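Local coordinates for protein isoaspartyl dipeptidase (Fervidobacterium islandicum, PDB 7CDH) that probably hydrolyses isoaspartyl (beta-aspartyl) dipeptides as a zinc-dependent metallopeptidase of the amidohydrolase family, a role associated with protein repair, at residues R201-L206 / F232-E237; Y221-S226 / D246-Q251; T263-I268 / R315-K320; V280-D285 / K329-N334. All blocks are in the same frame, centred on the assembly; numbering follows the deposited sequence.

Contact 1: residues R201-L206 / F232-E237; sequences RGIEYL and FEQGLE
The flat group here is the side-chain amide of Gln234, which meets Ile203 with its carbonyl end. At that end OE1 accepts the backbone N-H of Ile203, N to OE1 3.2 Å, in a fairly straight bond (162° at the hydrogen), with the donor nitrogen lifted 26° out of the amide plane. Beside the same oxygen lies Ile203 CG1, 3.6 Å from OE1, and the amide carbon CD of Gln234 is 3.9 Å from this methylene. The two side chains run past one another in opposite directions, so the far end of the isoleucine, CD1, reaches the other helix's backbone at Gln234 O (3.9 Å). Ile203 puts CG1 there by setting it between its own backbone N and carbonyl carbon (chi1 60°). A long, flexible glutamine suits the place because it can extend from a helix to a backbone N-H beyond it. Gly202 also fits: its positive phi and the type II' turn from Arg201 to Glu204 favour glycine, and a CB would probably come too close to Gln234 OE1. The end of Arg201 turns to another partner, a salt bridge with Glu214 of the second subunit. Such a link between the N-terminal end of helix 204-212, where Ile203 is the N-cap residue, and helix 229-240 belongs to the outer helical layer of the family's (beta/alpha)8 barrel.

Contact 2: residues Y221-S226 / D246-Q251; sequences YPTHMS and DLTALQ. With ZN (zinc ion), chain K.
Asp246 CB lies 3.9 Å from Tyr221 CZ, meeting that ring obliquely, and 3.7 Å from Pro222 O. With CG anti to the backbone N (chi1 -175°), the carboxylate runs alongside Thr223. OD2 accepts the hydroxyl of Thr223, OG1 to OD2 2.6 Å, on its anti side and 20° out of the carboxylate plane, and it has a second partner in Ser283 OG. OD1 bonds to Thr281 OG1, which Tyr221 OH also binds. An alanine here would probably leave the hydroxyls of Thr223, Ser283 and Thr281 without their shared buried acceptor. The small, branched Thr248 offers OG1 to His224 ND1 (2.8 Å), fixing the turn of the imidazole whose NE2 binds the zinc ion at 2.3 Å; His195 and Glu156 complete that site. A water joins Thr223 OG1 to Thr248 OG1. Asp246 N bonds to Pro222 O (3.0 Å) and Met225 N to Asp246 O, while Leu247 CD2 packs on Met225 CB. The two strands are nearly parallel (16°), as neighbours in a barrel wall, with strand 191-196 next to 220-223, strand 280-283 next to 245-248, and helix 264-273 covering Leu247.

Contact 3: residues T263-I268 / R315-K320; sequences TTIDAI and RKVLEK
Ile265 and Val317 bring their CA atoms within 6.0 Å where the first turn of helix 264-273 faces the C-terminal part of helix 309-318, close enough for branched side chains to fill the space between. Ile265 touches three residues. Its CD1 rests on CB of Lys316 and comes to 4.2 Å from Val317 CG2. Its other branch, CG2, meets Lys320 CE at 4.0 Å, the lysine chain crossing the isoleucine at about a right angle. One turn on, Ile268 lies across Val317 in the same crosswise manner: CG2 of Ile268 is 3.7 Å from Val317 CG1, and CD1 of Ile268 3.9 Å from Val317 CG2. With CG1 of Val317 anti to its backbone N (chi1 180°), both valine methyls lie against Ile268. These are two outer helices of the amidohydrolase (beta/alpha)8 barrel, one following strand 245-248 and the other strand 280-283, and beta-branched residues give them compact apolar surfaces. An alanine in place of Ile265 would probably open a gap between the helices and leave the methylenes of Lys316 and Lys320 without their apolar mate. The long lysines suit the margin, since they pack with carbon: Lys320 lays its CD and CE methylenes on Ile265 CG2, while Lys316 carries its charge outward, where NZ pairs at long range with Glu319 and also binds a glycerol. At the start of the first helix Thr263 and Asp266 form a capping box, in which Thr263 N gives a hydrogen bond to Asp266 OD2 (3.1 Å) while Asp266 N gives a weak one back to Thr263 OG1.

Contact 4: residues V280-D285 / K329-N334; sequences VTISSD and KISTTN. With ZN (zinc ion), chain L.
Barrel strand 280-283, which leads into the zinc ligand Asp285, is held along one edge by segment 329-334, chiefly through Ile330 and Asn334. Asn334 ND2 donates to Val280 O at 2.7 Å, the oxygen lying close to the plane of the asparagine amide; ND2 also binds Leu277 O, so this amide nitrogen serves two backbone carbonyls. An asparagine suits the place because its short side chain ends in such a donor. Two residues along the strand, Ile282 N donates to Ile330 O (3.2 Å), approaching 30° out of the carbonyl plane, and Thr281 CA makes a CA-H...O contact with the same oxygen. The apolar groups close up around these bonds. Ile330 CG2 lies 4.0 Å from Val280 CG1, the two side chains side by side and pointing the same way, while Ile330 CD1 meets Ile282 CD1 at 3.8 Å. From the opposite face of the strand to Val280 and Ile282, Thr281 CG2 packs on Asn334 CB (3.7 Å). Ser331 OG gives its proton to a water that in turn donates to Ile282 O (2.7 Å). Ser331 also has a backbone bond to Ile58, so segment 329-334 spans from strand 280-283 to strand 51-59. Farther along, Asp285 OD1 binds zinc at 2.4 Å, in a site completed by His61, His63 and Glu156. Three buried strand polar atoms, Val280 O, Ile282 N and Ile282 O, thus find partners in a side-chain amide, a backbone carbonyl and a water, consistent with the strand being fixed just before the metal ligand.

All four contacts lie in the amidohydrolase barrel. Along the chain the segments of contacts 1 and 2 alternate, as do those of contacts 3 and 4, so each pair interleaves successive strands and helices. Contacts 2 and 4, with centres 9 Å apart, are joined through the neighbouring parallel strands 245-248 (contact 2) and 280-283 (contact 4); His224 and Asp285 each bind one of the zinc ions. Contacts 1 and 3 join helices outside the barrel wall, each with its centre 13 Å from that of contact 2, and 21 Å from each other. Met225 of contact 2 packs against Ile203 and Gly235 of contact 1, while Ile268 of contact 3 touches Ile282 and Ile330 of contact 4. The strands that lead into the zinc ligands are backed by the helical layer.

Contact 1: residues R201-L206 / F232-E237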
loop_
_atom_site.group_PDB
_atom_site.type_symbol
_atom_site.label_atom_id
_atom_site.label_comp_id
_atom_site.label_asym_id
_atom_site.label_seq_id
_atom_site.Cartn_x
_atom_site.Cartn_y
_atom_site.Cartn_z
ATOM N N ARG A 201 35.589 7.744 -10.441
ATOM C CA ARG A 201 34.914 6.766 -11.327
ATOM C C ARG A 201 34.395 7.439 -12.609
ATOM O O ARG A 201 34.190 6.722 -13.580
ATOM C CB ARG A 201 33.799 6.067 -10.551
ATOM C CG ARG A 201 34.291 5.049 -9.528
ATOM C CD ARG A 201 33.185 4.506 -8.632
ATOM N NE ARG A 201 32.632 5.548 -7.765
ATOM C CZ ARG A 201 31.682 5.376 -6.840
ATOM N NH1 ARG A 201 31.173 4.174 -6.632
ATOM N NH2 ARG A 201 31.254 6.407 -6.117
ATOM N N GLY A 202 34.194 8.754 -12.658
ATOM C CA GLY A 202 33.687 9.441 -13.871
ATOM C C GLY A 202 32.512 8.696 -14.505
ATOM O O GLY A 202 31.579 8.383 -13.773
ATOM N N ILE A 203 32.578 8.392 -15.812
ATOM C CA ILE A 203 31.538 7.682 -16.594
ATOM C C ILE A 203 31.896 6.202 -16.823
ATOM O O ILE A 203 31.398 5.629 -17.809
ATOM C CB ILE A 203 31.223 8.414 -17.907
ATOM C CG1 ILE A 203 32.427 8.560 -18.845
ATOM C CG2 ILE A 203 30.550 9.756 -17.612
ATOM C CD1 ILE A 203 32.045 8.999 -20.278
ATOM N N GLU A 204 32.599 5.560 -15.890
ATOM C CA GLU A 204 32.772 4.077 -15.809
ATOM C C GLU A 204 31.455 3.335 -16.146
ATOM O O GLU A 204 31.417 2.489 -17.056
ATOM C CB GLU A 204 33.217 3.729 -14.392
ATOM C CG GLU A 204 34.211 2.599 -14.257
ATOM C CD GLU A 204 34.953 2.693 -12.919
ATOM O OE1 GLU A 204 36.097 3.268 -12.890
ATOM O OE2 GLU A 204 34.367 2.249 -11.892
ATOM N N TYR A 205 30.380 3.597 -15.416
ATOM C CA TYR A 205 29.095 2.876 -15.580
ATOM C C TYR A 205 28.608 2.954 -17.026
ATOM O O TYR A 205 27.969 1.984 -17.463
ATOM C CB TYR A 205 28.034 3.488 -14.669
ATOM C CG TYR A 205 28.133 3.117 -13.216
ATOM C CD1 TYR A 205 28.914 2.064 -12.765
ATOM C CD2 TYR A 205 27.365 3.797 -12.296
ATOM C CE1 TYR A 205 28.947 1.711 -11.425
ATOM C CE2 TYR A 205 27.385 3.459 -10.956
ATOM C CZ TYR A 205 28.172 2.413 -10.517
ATOM O OH TYR A 205 28.145 2.120 -9.192
ATOM N N LEU A 206 28.854 4.066 -17.728
ATOM C CA LEU A 206 28.347 4.252 -19.117
ATOM C C LEU A 206 29.067 3.266 -20.050
ATOM O O LEU A 206 28.380 2.619 -20.889
ATOM C CB LEU A 206 28.472 5.711 -19.562
ATOM C CG LEU A 206 27.318 6.621 -19.134
ATOM C CD1 LEU A 206 27.234 6.756 -17.629
ATOM C CD2 LEU A 206 27.458 8.004 -19.741
ATOM N N PHE A 232 36.670 15.181 -19.720
ATOM C CA PHE A 232 36.359 15.503 -21.133
ATOM C C PHE A 232 37.045 14.504 -22.067
ATOM O O PHE A 232 36.396 14.070 -23.063
ATOM C CB PHE A 232 36.693 16.947 -21.474
ATOM C CG PHE A 232 36.414 17.254 -22.914
ATOM C CD1 PHE A 232 35.111 17.298 -23.375
ATOM C CD2 PHE A 232 37.456 17.431 -23.820
ATOM C CE1 PHE A 232 34.846 17.602 -24.705
ATOM C CE2 PHE A 232 37.186 17.705 -25.149
ATOM C CZ PHE A 232 35.886 17.810 -25.586
ATOM N N GLU A 233 38.254 14.051 -21.744
ATOM C CA GLU A 233 38.920 13.047 -22.609
ATOM C C GLU A 233 38.232 11.671 -22.429
ATOM O O GLU A 233 38.037 10.993 -23.452
ATOM C CB GLU A 233 40.448 13.232 -22.564
ATOM C CG GLU A 233 41.159 12.928 -21.258
ATOM C CD GLU A 233 42.648 13.302 -21.271
ATOM O OE1 GLU A 233 43.495 12.499 -20.761
ATOM O OE2 GLU A 233 42.972 14.403 -21.804
ATOM N N GLN A 234 37.688 11.317 -21.259
ATOM C CA GLN A 234 36.760 10.150 -21.144
ATOM C C GLN A 234 35.537 10.405 -22.055
ATOM O O GLN A 234 35.047 9.457 -22.746
ATOM C CB GLN A 234 36.357 9.916 -19.689
ATOM C CG GLN A 234 37.099 8.819 -18.918
ATOM C CD GLN A 234 36.197 8.127 -17.886
ATOM O OE1 GLN A 234 35.505 8.744 -17.049
ATOM N NE2 GLN A 234 36.165 6.797 -17.944
ATOM N N GLY A 235 35.060 11.650 -22.120
ATOM C CA GLY A 235 33.939 12.041 -22.998
ATOM C C GLY A 235 34.223 11.815 -24.476
ATOM O O GLY A 235 33.326 11.281 -25.196
ATOM N N LEU A 236 35.403 12.223 -24.961
ATOM C CA LEU A 236 35.769 12.027 -26.394
ATOM C C LEU A 236 35.915 10.537 -26.693
ATOM O O LEU A 236 35.549 10.125 -27.796
ATOM C CB LEU A 236 37.048 12.782 -26.741
ATOM C CG LEU A 236 36.935 14.298 -26.693
ATOM C CD1 LEU A 236 38.264 14.937 -27.039
ATOM C CD2 LEU A 236 35.828 14.791 -27.605
ATOM N N GLU A 237 36.344 9.727 -25.739
ATOM C CA GLU A 237 36.379 8.271 -25.991
ATOM C C GLU A 237 34.937 7.779 -26.159
ATOM O O GLU A 237 34.696 6.922 -27.058
ATOM C CB GLU A 237 37.142 7.515 -24.911
ATOM C CG GLU A 237 37.222 6.020 -25.232
ATOM C CD GLU A 237 37.701 5.682 -26.647
ATOM O OE1 GLU A 237 37.072 4.768 -27.291
ATOM O OE2 GLU A 237 38.689 6.361 -27.112
#

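Contact 2: residues Y221-S226 / D246-Q251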
loop_
_atom_site.group_PDB
_atom_site.type_symbol
_atom_site.label_atom_id
_atom_site.label_comp_id
_atom_site.label_asym_id
_atom_site.label_seq_id
_atom_site.Cartn_x
_atom_site.Cartn_y
_atom_site.Cartn_z
ATOM N N TYR A 221 23.411 9.993 -21.935
ATOM C CA TYR A 221 23.629 11.413 -22.222
ATOM C C TYR A 221 24.197 12.020 -20.964
ATOM O O TYR A 221 23.452 12.567 -20.176
ATOM C CB TYR A 221 22.285 12.019 -22.588
ATOM C CG TYR A 221 22.332 13.444 -23.057
ATOM C CD1 TYR A 221 23.233 13.863 -24.026
ATOM C CD2 TYR A 221 21.418 14.360 -22.583
ATOM C CE1 TYR A 221 23.236 15.170 -24.493
ATOM C CE2 TYR A 221 21.412 15.669 -23.032
ATOM C CZ TYR A 221 22.323 16.079 -23.985
ATOM O OH TYR A 221 22.262 17.365 -24.430
ATOM N N PRO A 222 25.508 11.871 -20.704
ATOM C CA PRO A 222 26.131 12.489 -19.533
ATOM C C PRO A 222 26.288 14.004 -19.702
ATOM O O PRO A 222 26.525 14.391 -20.793
ATOM C CB PRO A 222 27.497 11.811 -19.485
ATOM C CG PRO A 222 27.813 11.537 -20.936
ATOM C CD PRO A 222 26.472 11.113 -21.515
ATOM N N THR A 223 26.199 14.795 -18.630
ATOM C CA THR A 223 26.450 16.261 -18.663
ATOM C C THR A 223 27.612 16.591 -17.712
ATOM O O THR A 223 28.133 15.658 -17.080
ATOM C CB THR A 223 25.152 17.052 -18.415
ATOM O OG1 THR A 223 25.442 18.443 -18.595
ATOM C CG2 THR A 223 24.557 16.819 -17.044
ATOM N N HIS A 224 27.998 17.870 -17.630
ATOM C CA HIS A 224 29.174 18.370 -16.867
ATOM C C HIS A 224 30.444 17.708 -17.386
ATOM O O HIS A 224 31.355 17.516 -16.636
ATOM C CB HIS A 224 29.016 18.141 -15.354
ATOM C CG HIS A 224 27.684 18.610 -14.903
ATOM N ND1 HIS A 224 27.220 19.864 -15.232
ATOM C CD2 HIS A 224 26.688 17.978 -14.258
ATOM C CE1 HIS A 224 25.989 19.996 -14.805
ATOM N NE2 HIS A 224 25.647 18.859 -14.203
ATOM N N MET A 225 30.469 17.362 -18.651
ATOM C CA MET A 225 31.580 16.593 -19.252
ATOM C C MET A 225 32.778 17.495 -19.602
ATOM O O MET A 225 33.783 16.927 -19.934
ATOM C CB MET A 225 31.054 15.840 -20.467
ATOM C CG MET A 225 30.145 14.713 -20.018
ATOM S SD MET A 225 30.937 13.550 -18.877
ATOM C CE MET A 225 32.136 12.788 -19.970
ATOM N N SER A 226 32.717 18.814 -19.382
ATOM C CA SER A 226 33.905 19.710 -19.404
ATOM C C SER A 226 34.363 20.060 -17.984
ATOM O O SER A 226 35.198 20.903 -17.849
ATOM C CB SER A 226 33.673 20.955 -20.240
ATOM O OG SER A 226 32.623 21.769 -19.733
ATOM N N ASP A 246 27.233 16.273 -23.045
ATOM C CA ASP A 246 26.748 17.646 -22.775
ATOM C C ASP A 246 27.795 18.335 -21.919
ATOM O O ASP A 246 28.352 17.706 -21.033
ATOM C CB ASP A 246 25.376 17.674 -22.098
ATOM C CG ASP A 246 24.819 19.086 -21.928
ATOM O OD1 ASP A 246 24.729 19.800 -22.935
ATOM O OD2 ASP A 246 24.490 19.476 -20.790
ATOM N N LEU A 247 28.091 19.574 -22.255
ATOM C CA LEU A 247 29.080 20.435 -21.576
ATOM C C LEU A 247 28.292 21.598 -20.981
ATOM O O LEU A 247 27.379 22.145 -21.659
ATOM C CB LEU A 247 30.096 20.951 -22.606
ATOM C CG LEU A 247 30.712 19.913 -23.544
ATOM C CD1 LEU A 247 31.631 20.577 -24.575
ATOM C CD2 LEU A 247 31.474 18.853 -22.767
ATOM N N THR A 248 28.599 21.978 -19.759
ATOM C CA THR A 248 27.870 23.105 -19.147
ATOM C C THR A 248 28.413 24.374 -19.800
ATOM O O THR A 248 29.629 24.638 -19.704
ATOM C CB THR A 248 27.972 23.086 -17.622
ATOM O OG1 THR A 248 27.529 21.799 -17.188
ATOM C CG2 THR A 248 27.135 24.183 -17.016
ATOM N N ALA A 249 27.536 25.112 -20.450
ATOM C CA ALA A 249 27.837 26.429 -21.039
ATOM C C ALA A 249 28.631 27.290 -20.050
ATOM O O ALA A 249 28.398 27.217 -18.833
ATOM C CB ALA A 249 26.557 27.111 -21.440
ATOM N N LEU A 250 29.527 28.111 -20.588
ATOM C CA LEU A 250 30.195 29.203 -19.847
ATOM C C LEU A 250 29.110 30.201 -19.442
ATOM O O LEU A 250 28.273 30.536 -20.294
ATOM C CB LEU A 250 31.260 29.826 -20.749
ATOM C CG LEU A 250 32.570 30.176 -20.061
ATOM C CD1 LEU A 250 33.283 28.908 -19.641
ATOM C CD2 LEU A 250 33.435 31.022 -20.990
ATOM N N GLN A 251 29.056 30.556 -18.164
ATOM C CA GLN A 251 28.106 31.578 -17.636
ATOM C C GLN A 251 28.695 32.963 -17.924
ATOM O O GLN A 251 29.882 33.186 -17.714
ATOM C CB GLN A 251 27.854 31.328 -16.137
ATOM C CG GLN A 251 27.328 29.925 -15.807
ATOM C CD GLN A 251 25.999 29.566 -16.441
ATOM O OE1 GLN A 251 25.034 30.332 -16.376
ATOM N NE2 GLN A 251 25.960 28.403 -17.098
HETATM ZN ZN ZN K . 23.950 18.473 -12.656
HETATM O O HOH W 1 25.036 21.420 -17.891
HETATM O O HOH W 2 30.694 20.875 -18.251
#

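Contact 3: residues T263-I268 / R315-K320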
loop_
_atom_site.group_PDB
_atom_site.type_symbol
_atom_site.label_atom_id
_atom_site.label_comp_id
_atom_site.label_asym_id
_atom_site.label_seq_id
_atom_site.Cartn_x
_atom_site.Cartn_y
_atom_site.Cartn_z
ATOM N N THR A 263 38.140 25.024 -20.013
ATOM C CA THR A 263 36.744 25.463 -20.062
ATOM C C THR A 263 36.007 24.724 -21.169
ATOM O O THR A 263 36.650 24.007 -21.949
ATOM C CB THR A 263 36.677 26.966 -20.285
ATOM O OG1 THR A 263 37.021 27.127 -21.660
ATOM C CG2 THR A 263 37.597 27.699 -19.334
ATOM N N THR A 264 34.690 24.923 -21.200
ATOM C CA THR A 264 33.787 24.479 -22.281
ATOM C C THR A 264 34.303 25.019 -23.632
ATOM O O THR A 264 34.212 24.287 -24.620
ATOM C CB THR A 264 32.339 24.826 -21.912
ATOM O OG1 THR A 264 32.000 23.895 -20.888
ATOM C CG2 THR A 264 31.366 24.650 -23.057
ATOM N N ILE A 265 34.819 26.243 -23.690
ATOM C CA ILE A 265 35.403 26.804 -24.949
ATOM C C ILE A 265 36.540 25.881 -25.444
ATOM O O ILE A 265 36.519 25.469 -26.627
ATOM C CB ILE A 265 35.905 28.262 -24.794
ATOM C CG1 ILE A 265 34.965 29.183 -24.006
ATOM C CG2 ILE A 265 36.174 28.831 -26.175
ATOM C CD1 ILE A 265 33.603 29.315 -24.616
ATOM N N ASP A 266 37.499 25.547 -24.581
ATOM C CA ASP A 266 38.609 24.630 -24.938
ATOM C C ASP A 266 38.009 23.303 -25.388
ATOM O O ASP A 266 38.438 22.757 -26.424
ATOM C CB ASP A 266 39.578 24.445 -23.776
ATOM C CG ASP A 266 40.191 25.761 -23.321
ATOM O OD1 ASP A 266 40.649 26.551 -24.216
ATOM O OD2 ASP A 266 40.175 26.012 -22.080
ATOM N N ALA A 267 37.046 22.795 -24.629
ATOM C CA ALA A 267 36.408 21.492 -24.900
ATOM C C ALA A 267 35.843 21.480 -26.329
ATOM O O ALA A 267 36.076 20.508 -27.064
ATOM C CB ALA A 267 35.361 21.246 -23.841
ATOM N N ILE A 268 35.104 22.511 -26.706
ATOM C CA ILE A 268 34.410 22.574 -28.026
ATOM C C ILE A 268 35.462 22.629 -29.155
ATOM O O ILE A 268 35.230 22.036 -30.251
ATOM C CB ILE A 268 33.446 23.777 -28.056
ATOM C CG1 ILE A 268 32.237 23.494 -27.169
ATOM C CG2 ILE A 268 33.033 24.154 -29.486
ATOM C CD1 ILE A 268 31.322 24.672 -27.000
ATOM N N ARG A 315 29.026 32.662 -28.834
ATOM C CA ARG A 315 29.782 33.889 -29.172
ATOM C C ARG A 315 31.252 33.713 -28.764
ATOM O O ARG A 315 32.122 34.186 -29.520
ATOM C CB ARG A 315 29.151 35.120 -28.528
ATOM C CG ARG A 315 27.904 35.597 -29.252
ATOM C CD ARG A 315 27.379 36.889 -28.691
ATOM N NE ARG A 315 28.230 37.984 -29.120
ATOM C CZ ARG A 315 27.946 39.285 -28.985
ATOM N NH1 ARG A 315 26.817 39.672 -28.416
ATOM N NH2 ARG A 315 28.800 40.197 -29.431
ATOM N N LYS A 316 31.557 33.028 -27.663
ATOM C CA LYS A 316 32.974 32.857 -27.255
ATOM C C LYS A 316 33.690 31.902 -28.215
ATOM O O LYS A 316 34.908 32.067 -28.408
ATOM C CB LYS A 316 33.114 32.390 -25.806
ATOM C CG LYS A 316 32.936 33.479 -24.756
ATOM C CD LYS A 316 33.700 34.758 -25.002
ATOM C CE LYS A 316 33.950 35.536 -23.723
ATOM N NZ LYS A 316 33.952 37.005 -23.938
ATOM N N VAL A 317 32.985 30.944 -28.806
ATOM C CA VAL A 317 33.616 29.958 -29.728
ATOM C C VAL A 317 33.876 30.646 -31.090
ATOM O O VAL A 317 34.973 30.468 -31.638
ATOM C CB VAL A 317 32.786 28.663 -29.824
ATOM C CG1 VAL A 317 33.422 27.644 -30.780
ATOM C CG2 VAL A 317 32.612 28.037 -28.452
ATOM N N LEU A 318 32.956 31.489 -31.561
ATOM C CA LEU A 318 33.107 32.251 -32.816
ATOM C C LEU A 318 34.402 33.075 -32.755
ATOM O O LEU A 318 35.171 33.037 -33.735
ATOM C CB LEU A 318 31.890 33.152 -33.015
ATOM C CG LEU A 318 30.575 32.448 -33.319
ATOM C CD1 LEU A 318 29.457 33.468 -33.512
ATOM C CD2 LEU A 318 30.697 31.516 -34.516
ATOM N N GLU A 319 34.624 33.789 -31.656
ATOM C CA GLU A 319 35.828 34.627 -31.392
ATOM C C GLU A 319 37.127 33.800 -31.424
ATOM O O GLU A 319 38.195 34.407 -31.309
ATOM C CB GLU A 319 35.728 35.297 -30.017
ATOM C CG GLU A 319 34.630 36.336 -29.910
ATOM C CD GLU A 319 34.438 36.956 -28.528
ATOM O OE1 GLU A 319 35.302 36.717 -27.601
ATOM O OE2 GLU A 319 33.419 37.687 -28.382
ATOM N N LYS A 320 37.052 32.474 -31.497
ATOM C CA LYS A 320 38.234 31.594 -31.681
ATOM C C LYS A 320 38.343 31.153 -33.156
ATOM O O LYS A 320 39.161 30.267 -33.464
ATOM C CB LYS A 320 38.138 30.408 -30.717
ATOM C CG LYS A 320 38.448 30.736 -29.265
ATOM C CD LYS A 320 39.403 29.738 -28.642
ATOM C CE LYS A 320 39.857 30.125 -27.251
ATOM N NZ LYS A 320 40.308 31.539 -27.182
#

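Contact 4: residues V280-D285 / K329-N334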
loop_
_atom_site.group_PDB
_atom_site.type_symbol
_atom_site.label_atom_id
_atom_site.label_comp_id
_atom_site.label_asym_id
_atom_site.label_seq_id
_atom_site.Cartn_x
_atom_site.Cartn_y
_atom_site.Cartn_z
ATOM N N VAL A 280 28.490 16.627 -29.481
ATOM C CA VAL A 280 28.669 17.575 -28.355
ATOM C C VAL A 280 27.447 18.462 -28.290
ATOM O O VAL A 280 27.007 18.899 -29.346
ATOM C CB VAL A 280 29.955 18.389 -28.521
ATOM C CG1 VAL A 280 29.932 19.610 -27.616
ATOM C CG2 VAL A 280 31.150 17.518 -28.215
ATOM N N THR A 281 26.868 18.610 -27.096
ATOM C CA THR A 281 25.812 19.621 -26.843
ATOM C C THR A 281 26.351 20.536 -25.754
ATOM O O THR A 281 27.292 20.143 -25.088
ATOM C CB THR A 281 24.446 18.996 -26.515
ATOM O OG1 THR A 281 24.589 18.340 -25.262
ATOM C CG2 THR A 281 23.945 18.015 -27.552
ATOM N N ILE A 282 25.790 21.722 -25.634
ATOM C CA ILE A 282 25.925 22.545 -24.408
ATOM C C ILE A 282 24.543 22.813 -23.785
ATOM O O ILE A 282 23.484 22.769 -24.498
ATOM C CB ILE A 282 26.687 23.842 -24.724
ATOM C CG1 ILE A 282 25.944 24.712 -25.736
ATOM C CG2 ILE A 282 28.104 23.507 -25.167
ATOM C CD1 ILE A 282 26.461 26.133 -25.799
ATOM N N SER A 283 24.562 23.117 -22.487
ATOM C CA SER A 283 23.351 23.446 -21.694
ATOM C C SER A 283 23.686 24.500 -20.630
ATOM O O SER A 283 24.835 24.530 -20.131
ATOM C CB SER A 283 22.782 22.185 -21.096
ATOM O OG SER A 283 23.659 21.639 -20.117
ATOM N N SER A 284 22.720 25.338 -20.271
ATOM C CA SER A 284 22.934 26.427 -19.279
ATOM C C SER A 284 23.067 25.831 -17.896
ATOM O O SER A 284 23.861 26.380 -17.079
ATOM C CB SER A 284 21.829 27.413 -19.288
ATOM O OG SER A 284 20.572 26.757 -19.215
ATOM N N ASP A 285 22.305 24.767 -17.635
ATOM C CA ASP A 285 21.981 24.357 -16.248
ATOM C C ASP A 285 21.266 25.537 -15.570
ATOM O O ASP A 285 21.620 25.899 -14.435
ATOM C CB ASP A 285 23.255 23.961 -15.506
ATOM C CG ASP A 285 22.981 22.972 -14.399
ATOM O OD1 ASP A 285 21.842 22.532 -14.339
ATOM O OD2 ASP A 285 23.918 22.609 -13.648
ATOM N N LYS A 329 25.719 23.698 -34.220
ATOM C CA LYS A 329 25.346 22.277 -34.088
ATOM C C LYS A 329 25.095 21.952 -32.617
ATOM O O LYS A 329 24.250 21.085 -32.377
ATOM C CB LYS A 329 26.447 21.367 -34.633
ATOM C CG LYS A 329 26.565 21.365 -36.144
ATOM C CD LYS A 329 27.730 20.520 -36.597
ATOM C CE LYS A 329 27.805 20.371 -38.095
ATOM N NZ LYS A 329 28.739 19.276 -38.430
ATOM N N ILE A 330 25.809 22.607 -31.695
ATOM C CA ILE A 330 25.826 22.240 -30.250
ATOM C C ILE A 330 24.506 22.620 -29.549
ATOM O O ILE A 330 24.256 22.128 -28.429
ATOM C CB ILE A 330 27.022 22.881 -29.536
ATOM C CG1 ILE A 330 26.950 24.401 -29.540
ATOM C CG2 ILE A 330 28.325 22.352 -30.092
ATOM C CD1 ILE A 330 28.201 25.036 -28.966
ATOM N N SER A 331 23.738 23.501 -30.167
ATOM C CA SER A 331 22.505 24.106 -29.626
ATOM C C SER A 331 21.368 23.976 -30.629
ATOM O O SER A 331 20.301 24.446 -30.308
ATOM C CB SER A 331 22.721 25.540 -29.239
ATOM O OG SER A 331 23.679 25.598 -28.202
ATOM N N THR A 332 21.546 23.288 -31.745
ATOM C CA THR A 332 20.451 23.112 -32.716
ATOM C C THR A 332 20.447 21.650 -33.161
ATOM O O THR A 332 19.644 20.874 -32.671
ATOM C CB THR A 332 20.548 24.173 -33.833
ATOM O OG1 THR A 332 21.695 24.010 -34.685
ATOM C CG2 THR A 332 20.564 25.585 -33.284
ATOM N N THR A 333 21.327 21.273 -34.067
ATOM C CA THR A 333 21.288 19.931 -34.700
ATOM C C THR A 333 21.484 18.870 -33.619
ATOM O O THR A 333 20.764 17.896 -33.682
ATOM C CB THR A 333 22.358 19.835 -35.797
ATOM O OG1 THR A 333 22.041 20.951 -36.623
ATOM C CG2 THR A 333 22.332 18.530 -36.560
ATOM N N ASN A 334 22.476 19.022 -32.730
ATOM C CA ASN A 334 22.898 17.913 -31.838
ATOM C C ASN A 334 21.803 17.631 -30.792
ATOM O O ASN A 334 21.411 16.472 -30.620
ATOM C CB ASN A 334 24.304 18.127 -31.265
ATOM C CG ASN A 334 25.385 18.133 -32.327
ATOM O OD1 ASN A 334 25.156 17.691 -33.452
ATOM N ND2 ASN A 334 26.564 18.633 -31.987
HETATM ZN ZN ZN L . 21.474 20.356 -13.477
HETATM O O HOH W 3 22.181 24.344 -26.188
#